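Local atomic coordinates of beta-N-acetylhexosaminidase (Streptomyces plicatus, PDB entry 1JAK), a protein that hydrolyses terminal N-acetylhexosamine residues from glycosides as a family 20 glycoside hydrolase, by substrate-assisted catalysis. Residues P70-R75 / G142-A147; A133-S138 / E497-D502. All coordinates share one frame; numbering follows the deposited sequence.

In the fold
Both contacts lie well away from the inhibitor-binding pocket, and their centres are 13 Å apart. Contact 1 is buried and stays within the family 20 domain 2 region, joining the C-terminal end of helix 55-72 to the approach to strand 145-153 through one tryptophan indole. Contact 2 is a surface contact: the loop after helix 116-129 meets the end of helix 493-499 by alanine methyls and the aliphatic parts of charged side chains, with water at its margin. The two touch, since Ala-71 CB packs on the backbone oxygens of Ala-133, Val-134 and Lys-136, and Trp-144 CZ3 lies 3.5 Å from Val-134 N.

Contact 1. Residues P70-R75 / G142-A147; sequences PATGYR and GPWLVA
Ala-71 meets the six-membered ring of Trp-144 at the C-terminal end of helix 55-72. Its carbonyl O lies 3.3 Å from Trp-144 CZ2, and its CB reaches CH2 at 3.9 Å; so small a side chain lets the broad indole come close to the helix backbone. Thr-72 follows with a methyl laid over one face of the indole. Its chi1 of 62° leaves CG2 anti to the carbonyl carbon, where it stands 3.8 Å from the centroid of the five-membered ring, 15° off the normal, a CH-pi contact. Gly-142 CA covers the opposite face, holding the indole between two aliphatic groups. The other branch of Thr-72, OG1, turns to neighbouring backbone: it hydrogen-bonds with Leu-68 O in the preceding turn and accepts from Tyr-74 N at 3.1 Å. Gly-73, at positive phi, takes the chain out of the helix, and the long, flat side chain of Tyr-74 reaches the indole edge. There Tyr-74 OH lies in the indole plane, 3.4 Å from Trp-144 CD1, while the two rings are turned 82° apart. Beside it a water accepts from Trp-144 NE1 at 3.0 Å and donates to Thr-72 O, satisfying the buried indole N-H and a helix-end carbonyl together. The ST turn begun by Thr-72, the last helical residue, thus packs against Trp-144, the centre of an inverse gamma turn leading into strand 145-153 of the domain's mixed sheet.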
ATOM      1  N   PRO A  70     -14.500 -21.246  -0.892  1.00 17.91           N
ATOM      2  CA  PRO A  70     -15.498 -20.953  -1.928  1.00 18.16           C
ATOM      3  C   PRO A  70     -15.288 -21.656  -3.272  1.00 18.30           C
ATOM      4  O   PRO A  70     -16.194 -22.324  -3.781  1.00 19.20           O
ATOM      5  CB  PRO A  70     -15.423 -19.437  -2.057  1.00 18.94           C
ATOM      6  CG  PRO A  70     -15.027 -19.002  -0.671  1.00 18.60           C
ATOM      7  CD  PRO A  70     -13.952 -19.998  -0.332  1.00 17.39           C
ATOM      8  N   ALA A  71     -14.096 -21.506  -3.843  1.00 15.25           N
ATOM      9  CA  ALA A  71     -13.792 -22.113  -5.137  1.00 14.95           C
ATOM     10  C   ALA A  71     -13.611 -23.627  -5.101  1.00 15.44           C
ATOM     11  O   ALA A  71     -13.944 -24.314  -6.067  1.00 15.84           O
ATOM     12  CB  ALA A  71     -12.550 -21.451  -5.745  1.00 13.47           C
ATOM     13  N   THR A  72     -13.077 -24.153  -4.002  1.00 15.85           N
ATOM     14  CA  THR A  72     -12.874 -25.593  -3.892  1.00 15.79           C
ATOM     15  C   THR A  72     -14.137 -26.273  -3.392  1.00 17.18           C
ATOM     16  O   THR A  72     -14.463 -27.382  -3.816  1.00 18.31           O
ATOM     17  CB  THR A  72     -11.749 -25.951  -2.900  1.00 15.81           C
ATOM     18  OG1 THR A  72     -12.108 -25.490  -1.588  1.00 13.80           O
ATOM     19  CG2 THR A  72     -10.429 -25.321  -3.329  1.00 12.93           C
ATOM     20  N   GLY A  73     -14.838 -25.596  -2.490  1.00 18.32           N
ATOM     21  CA  GLY A  73     -16.043 -26.155  -1.907  1.00 19.99           C
ATOM     22  C   GLY A  73     -15.669 -27.110  -0.786  1.00 20.49           C
ATOM     23  O   GLY A  73     -16.545 -27.674  -0.125  1.00 22.50           O
ATOM     24  N   TYR A  74     -14.364 -27.282  -0.571  1.00 19.07           N
ATOM     25  CA  TYR A  74     -13.840 -28.178   0.463  1.00 17.16           C
ATOM     26  C   TYR A  74     -13.978 -27.629   1.880  1.00 16.00           C
ATOM     27  O   TYR A  74     -13.991 -26.418   2.093  1.00 14.63           O
ATOM     28  CB  TYR A  74     -12.353 -28.477   0.232  1.00 17.42           C
ATOM     29  CG  TYR A  74     -11.986 -29.105  -1.095  1.00 17.49           C
ATOM     30  CD1 TYR A  74     -12.927 -29.795  -1.864  1.00 17.55           C
ATOM     31  CD2 TYR A  74     -10.673 -29.053  -1.558  1.00 16.44           C
ATOM     32  CE1 TYR A  74     -12.562 -30.417  -3.058  1.00 17.34           C
ATOM     33  CE2 TYR A  74     -10.298 -29.671  -2.745  1.00 16.60           C
ATOM     34  CZ  TYR A  74     -11.244 -30.352  -3.490  1.00 17.21           C
ATOM     35  OH  TYR A  74     -10.861 -30.968  -4.657  1.00 17.76           O
ATOM     36  N   ARG A  75     -14.043 -28.537   2.851  1.00 15.94           N
ATOM     37  CA  ARG A  75     -14.165 -28.159   4.255  1.00 15.63           C
ATOM     38  C   ARG A  75     -12.907 -27.425   4.718  1.00 13.79           C
ATOM     39  O   ARG A  75     -12.991 -26.381   5.365  1.00 14.87           O
ATOM     40  CB  ARG A  75     -14.369 -29.405   5.118  1.00 16.75           C
ATOM     41  CG  ARG A  75     -14.582 -29.101   6.592  1.00 20.97           C
ATOM     42  CD  ARG A  75     -14.474 -30.359   7.440  1.00 25.04           C
ATOM     43  NE  ARG A  75     -14.599 -30.052   8.862  1.00 29.13           N
ATOM     44  CZ  ARG A  75     -14.244 -30.877   9.842  1.00 31.57           C
ATOM     45  NH1 ARG A  75     -13.738 -32.070   9.559  1.00 32.80           N
ATOM     46  NH2 ARG A  75     -14.392 -30.506  11.107  1.00 33.07           N
ATOM     47  N   GLY A 142     -11.463 -27.581 -10.510  1.00 21.03           N
ATOM     48  CA  GLY A 142     -10.028 -27.536 -10.305  1.00 20.87           C
ATOM     49  C   GLY A 142      -9.396 -27.850 -11.650  1.00 22.59           C
ATOM     50  O   GLY A 142      -9.912 -27.396 -12.671  1.00 23.50           O
ATOM     51  N   PRO A 143      -8.307 -28.635 -11.704  1.00 21.27           N
ATOM     52  CA  PRO A 143      -7.580 -29.281 -10.602  1.00 20.16           C
ATOM     53  C   PRO A 143      -6.846 -28.258  -9.740  1.00 18.78           C
ATOM     54  O   PRO A 143      -6.367 -27.245 -10.249  1.00 17.70           O
ATOM     55  CB  PRO A 143      -6.592 -30.202 -11.324  1.00 22.17           C
ATOM     56  CG  PRO A 143      -7.180 -30.375 -12.692  1.00 23.94           C
ATOM     57  CD  PRO A 143      -7.717 -29.016 -12.997  1.00 23.68           C
ATOM     58  N   TRP A 144      -6.744 -28.534  -8.444  1.00 15.74           N
ATOM     59  CA  TRP A 144      -6.063 -27.630  -7.520  1.00 14.85           C
ATOM     60  C   TRP A 144      -4.601 -28.032  -7.398  1.00 14.61           C
ATOM     61  O   TRP A 144      -4.150 -28.506  -6.356  1.00 14.85           O
ATOM     62  CB  TRP A 144      -6.765 -27.668  -6.160  1.00 13.02           C
ATOM     63  CG  TRP A 144      -8.229 -27.383  -6.293  1.00 13.04           C
ATOM     64  CD1 TRP A 144      -9.263 -28.237  -6.021  1.00 13.25           C
ATOM     65  CD2 TRP A 144      -8.822 -26.182  -6.800  1.00 12.30           C
ATOM     66  NE1 TRP A 144     -10.463 -27.639  -6.333  1.00 13.35           N
ATOM     67  CE2 TRP A 144     -10.221 -26.379  -6.812  1.00 12.96           C
ATOM     68  CE3 TRP A 144      -8.305 -24.958  -7.249  1.00 12.26           C
ATOM     69  CZ2 TRP A 144     -11.111 -25.396  -7.255  1.00 12.71           C
ATOM     70  CZ3 TRP A 144      -9.190 -23.980  -7.690  1.00 11.75           C
ATOM     71  CH2 TRP A 144     -10.580 -24.206  -7.689  1.00 13.64           C
ATOM     72  N   LEU A 145      -3.864 -27.822  -8.485  1.00 14.70           N
ATOM     73  CA  LEU A 145      -2.456 -28.176  -8.566  1.00 15.92           C
ATOM     74  C   LEU A 145      -1.495 -27.080  -8.121  1.00 15.54           C
ATOM     75  O   LEU A 145      -1.729 -25.895  -8.359  1.00 16.64           O
ATOM     76  CB  LEU A 145      -2.116 -28.574 -10.004  1.00 17.40           C
ATOM     77  CG  LEU A 145      -2.864 -29.782 -10.566  1.00 20.48           C
ATOM     78  CD1 LEU A 145      -2.658 -29.866 -12.074  1.00 21.99           C
ATOM     79  CD2 LEU A 145      -2.371 -31.041  -9.877  1.00 21.42           C
ATOM     80  N   VAL A 146      -0.411 -27.500  -7.478  1.00 14.33           N
ATOM     81  CA  VAL A 146       0.632 -26.597  -7.009  1.00 14.47           C
ATOM     82  C   VAL A 146       1.964 -27.176  -7.477  1.00 14.71           C
ATOM     83  O   VAL A 146       2.387 -28.234  -7.008  1.00 15.87           O
ATOM     84  CB  VAL A 146       0.649 -26.496  -5.470  1.00 14.07           C
ATOM     85  CG1 VAL A 146       1.732 -25.516  -5.025  1.00 14.26           C
ATOM     86  CG2 VAL A 146      -0.716 -26.053  -4.964  1.00 12.50           C
ATOM     87  N   ALA A 147       2.615 -26.483  -8.406  1.00 14.58           N
ATOM     88  CA  ALA A 147       3.893 -26.931  -8.950  1.00 14.57           C
ATOM     89  C   ALA A 147       4.833 -27.464  -7.870  1.00 14.67           C
ATOM     90  O   ALA A 147       4.908 -26.920  -6.767  1.00 14.03           O
ATOM     91  CB  ALA A 147       4.562 -25.789  -9.709  1.00 14.76           C
TER
HETATM   92  O   HOH W   1     -13.271 -28.529  -6.165  1.00 15.38           O

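Contact 2. Residues A133-S138 / E497-D502; sequences AVEKDS and EAAGID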
ATOM      1  N   ALA A 133      -9.108 -20.447 -11.287  1.00 11.03           N
ATOM      2  CA  ALA A 133     -10.399 -20.873 -10.759  1.00 11.07           C
ATOM      3  C   ALA A 133     -10.499 -20.659  -9.251  1.00 10.01           C
ATOM      4  O   ALA A 133     -11.597 -20.583  -8.700  1.00 12.05           O
ATOM      5  CB  ALA A 133     -10.634 -22.347 -11.093  1.00 12.13           C
ATOM      6  N   VAL A 134      -9.353 -20.555  -8.587  1.00 10.22           N
ATOM      7  CA  VAL A 134      -9.327 -20.362  -7.140  1.00  9.49           C
ATOM      8  C   VAL A 134      -9.997 -19.046  -6.726  1.00 10.18           C
ATOM      9  O   VAL A 134     -10.391 -18.874  -5.567  1.00 10.21           O
ATOM     10  CB  VAL A 134      -7.865 -20.400  -6.610  1.00 10.23           C
ATOM     11  CG1 VAL A 134      -7.133 -19.116  -6.977  1.00  9.51           C
ATOM     12  CG2 VAL A 134      -7.854 -20.623  -5.101  1.00 10.61           C
ATOM     13  N   GLU A 135     -10.147 -18.132  -7.682  1.00  9.48           N
ATOM     14  CA  GLU A 135     -10.759 -16.828  -7.426  1.00  9.92           C
ATOM     15  C   GLU A 135     -12.290 -16.847  -7.444  1.00 12.40           C
ATOM     16  O   GLU A 135     -12.926 -15.887  -7.010  1.00 11.96           O
ATOM     17  CB  GLU A 135     -10.285 -15.807  -8.466  1.00  9.63           C
ATOM     18  CG  GLU A 135      -8.785 -15.538  -8.497  1.00 10.60           C
ATOM     19  CD  GLU A 135      -8.265 -14.895  -7.223  1.00 12.31           C
ATOM     20  OE1 GLU A 135      -9.060 -14.264  -6.491  1.00 12.30           O
ATOM     21  OE2 GLU A 135      -7.052 -15.012  -6.962  1.00 12.75           O
ATOM     22  N   LYS A 136     -12.877 -17.927  -7.952  1.00 14.42           N
ATOM     23  CA  LYS A 136     -14.334 -18.037  -8.041  1.00 16.05           C
ATOM     24  C   LYS A 136     -15.024 -18.196  -6.685  1.00 18.15           C
ATOM     25  O   LYS A 136     -14.413 -18.633  -5.711  1.00 17.18           O
ATOM     26  CB  LYS A 136     -14.713 -19.214  -8.943  1.00 14.90           C
ATOM     27  CG  LYS A 136     -14.117 -19.138 -10.344  1.00 16.07           C
ATOM     28  CD  LYS A 136     -14.681 -17.972 -11.143  1.00 20.40           C
ATOM     29  CE  LYS A 136     -16.173 -18.143 -11.396  1.00 23.57           C
ATOM     30  NZ  LYS A 136     -16.719 -17.075 -12.278  1.00 25.65           N
ATOM     31  N   ASP A 137     -16.308 -17.849  -6.639  1.00 21.52           N
ATOM     32  CA  ASP A 137     -17.089 -17.946  -5.408  1.00 25.16           C
ATOM     33  C   ASP A 137     -17.890 -19.243  -5.296  1.00 26.31           C
ATOM     34  O   ASP A 137     -18.458 -19.540  -4.243  1.00 26.92           O
ATOM     35  CB  ASP A 137     -18.036 -16.750  -5.287  1.00 28.69           C
ATOM     36  CG  ASP A 137     -18.948 -16.603  -6.489  1.00 31.22           C
ATOM     37  OD1 ASP A 137     -19.589 -17.602  -6.879  1.00 33.75           O
ATOM     38  OD2 ASP A 137     -19.029 -15.485  -7.040  1.00 35.26           O
ATOM     39  N   SER A 138     -17.947 -20.011  -6.377  1.00 26.22           N
ATOM     40  CA  SER A 138     -18.675 -21.275  -6.369  1.00 26.08           C
ATOM     41  C   SER A 138     -17.708 -22.419  -6.642  1.00 25.76           C
ATOM     42  O   SER A 138     -16.676 -22.227  -7.289  1.00 25.62           O
ATOM     43  CB  SER A 138     -19.787 -21.256  -7.422  1.00 28.22           C
ATOM     44  OG  SER A 138     -19.260 -21.077  -8.725  1.00 28.45           O
ATOM     45  N   GLU A 497      -9.796 -11.652 -13.952  1.00 10.68           N
ATOM     46  CA  GLU A 497     -11.101 -11.825 -14.582  1.00 10.79           C
ATOM     47  C   GLU A 497     -12.002 -12.657 -13.673  1.00 11.04           C
ATOM     48  O   GLU A 497     -13.155 -12.303 -13.433  1.00 10.32           O
ATOM     49  CB  GLU A 497     -10.941 -12.521 -15.937  1.00 12.88           C
ATOM     50  CG  GLU A 497     -10.350 -11.628 -17.019  1.00 16.04           C
ATOM     51  CD  GLU A 497      -9.985 -12.395 -18.274  1.00 20.70           C
ATOM     52  OE1 GLU A 497     -10.584 -13.464 -18.517  1.00 24.91           O
ATOM     53  OE2 GLU A 497      -9.107 -11.919 -19.025  1.00 23.95           O
ATOM     54  N   ALA A 498     -11.464 -13.759 -13.163  1.00 11.24           N
ATOM     55  CA  ALA A 498     -12.219 -14.640 -12.280  1.00 11.14           C
ATOM     56  C   ALA A 498     -12.573 -13.953 -10.962  1.00 11.74           C
ATOM     57  O   ALA A 498     -13.618 -14.230 -10.370  1.00 10.99           O
ATOM     58  CB  ALA A 498     -11.421 -15.913 -12.011  1.00 10.98           C
ATOM     59  N   ALA A 499     -11.706 -13.048 -10.513  1.00 10.96           N
ATOM     60  CA  ALA A 499     -11.914 -12.328  -9.259  1.00 11.59           C
ATOM     61  C   ALA A 499     -12.767 -11.069  -9.407  1.00 11.71           C
ATOM     62  O   ALA A 499     -13.153 -10.454  -8.411  1.00 11.97           O
ATOM     63  CB  ALA A 499     -10.563 -11.961  -8.646  1.00 13.21           C
ATOM     64  N   GLY A 500     -13.057 -10.683 -10.645  1.00 10.68           N
ATOM     65  CA  GLY A 500     -13.860  -9.494 -10.870  1.00 11.22           C
ATOM     66  C   GLY A 500     -13.058  -8.221 -10.675  1.00 11.53           C
ATOM     67  O   GLY A 500     -13.603  -7.178 -10.309  1.00 12.47           O
ATOM     68  N   ILE A 501     -11.755  -8.308 -10.912  1.00 10.65           N
ATOM     69  CA  ILE A 501     -10.879  -7.152 -10.771  1.00 10.74           C
ATOM     70  C   ILE A 501     -10.639  -6.530 -12.141  1.00 10.79           C
ATOM     71  O   ILE A 501      -9.973  -7.115 -12.994  1.00 12.03           O
ATOM     72  CB  ILE A 501      -9.519  -7.552 -10.156  1.00 10.55           C
ATOM     73  CG1 ILE A 501      -9.733  -8.088  -8.737  1.00 11.05           C
ATOM     74  CG2 ILE A 501      -8.570  -6.351 -10.154  1.00 10.89           C
ATOM     75  CD1 ILE A 501      -8.471  -8.595  -8.060  1.00 12.43           C
ATOM     76  N   ASP A 502     -11.192  -5.344 -12.362  1.00 11.73           N
ATOM     77  CA  ASP A 502     -10.999  -4.687 -13.642  1.00 12.07           C
ATOM     78  C   ASP A 502      -9.564  -4.185 -13.698  1.00 11.73           C
ATOM     79  O   ASP A 502      -8.985  -3.818 -12.676  1.00 11.09           O
ATOM     80  CB  ASP A 502     -11.984  -3.529 -13.808  1.00 14.51           C
ATOM     81  CG  ASP A 502     -12.007  -2.984 -15.226  1.00 19.94           C
ATOM     82  OD1 ASP A 502     -11.778  -3.771 -16.176  1.00 20.48           O
ATOM     83  OD2 ASP A 502     -12.271  -1.774 -15.394  1.00 20.87           O
TER
HETATM   84  O   HOH W   2     -15.185 -13.698  -8.007  1.00 31.06           O
HETATM   85  O   HOH W   3     -16.079 -14.582 -11.562  1.00 27.20           O
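Glu-135 and Ala-498 make the close part of this contact, with their CB atoms 3.7 Å apart. Glu-135 CB is equally near Ala-499 N, and the CA atoms of Glu-135 and Ala-499 are only 5.0 Å apart, a spacing that the small alanine side chains permit. From there the glutamate chain bends at chi2 (-65°) and runs past Ala-499, bringing OE1 within 3.5 Å of the methyl CB. The methyl offers the carboxylate nothing polar; OE1 forms its salt bridge with Arg-185, which also touches Ala-499. The glutamate therefore lays its chain and one carboxylate oxygen along the helix end, while its charge is answered by Arg-185.

Helix 493-499 closes here in a Schellman motif, in which Gly-500 adopts positive phi, readily accessible without a side chain, and one of the two bonds back into the last turn runs from Gly-500 N to Glu-497 O. Facing the helix end are residues 133-135, the end of a 3-10 segment in the link between helix 116-129 and strand 145-153, so the contact brings a loop of the domain 2 region against the last helix of the chain.

Toward Lys-136 the packing becomes looser and water takes over. Its folded chain, bent at chi2 and chi3, sets CD 4.0 Å from Ala-498 CB, a light apolar touch that a long, flexible side chain can make while its ammonium reaches a water. That water accepts from Lys-136 NZ at 2.7 Å and donates to Ala-498 O. A second water also donates to Ala-498 O, at 2.9 Å, and reaches Glu-135 O by a weak bond.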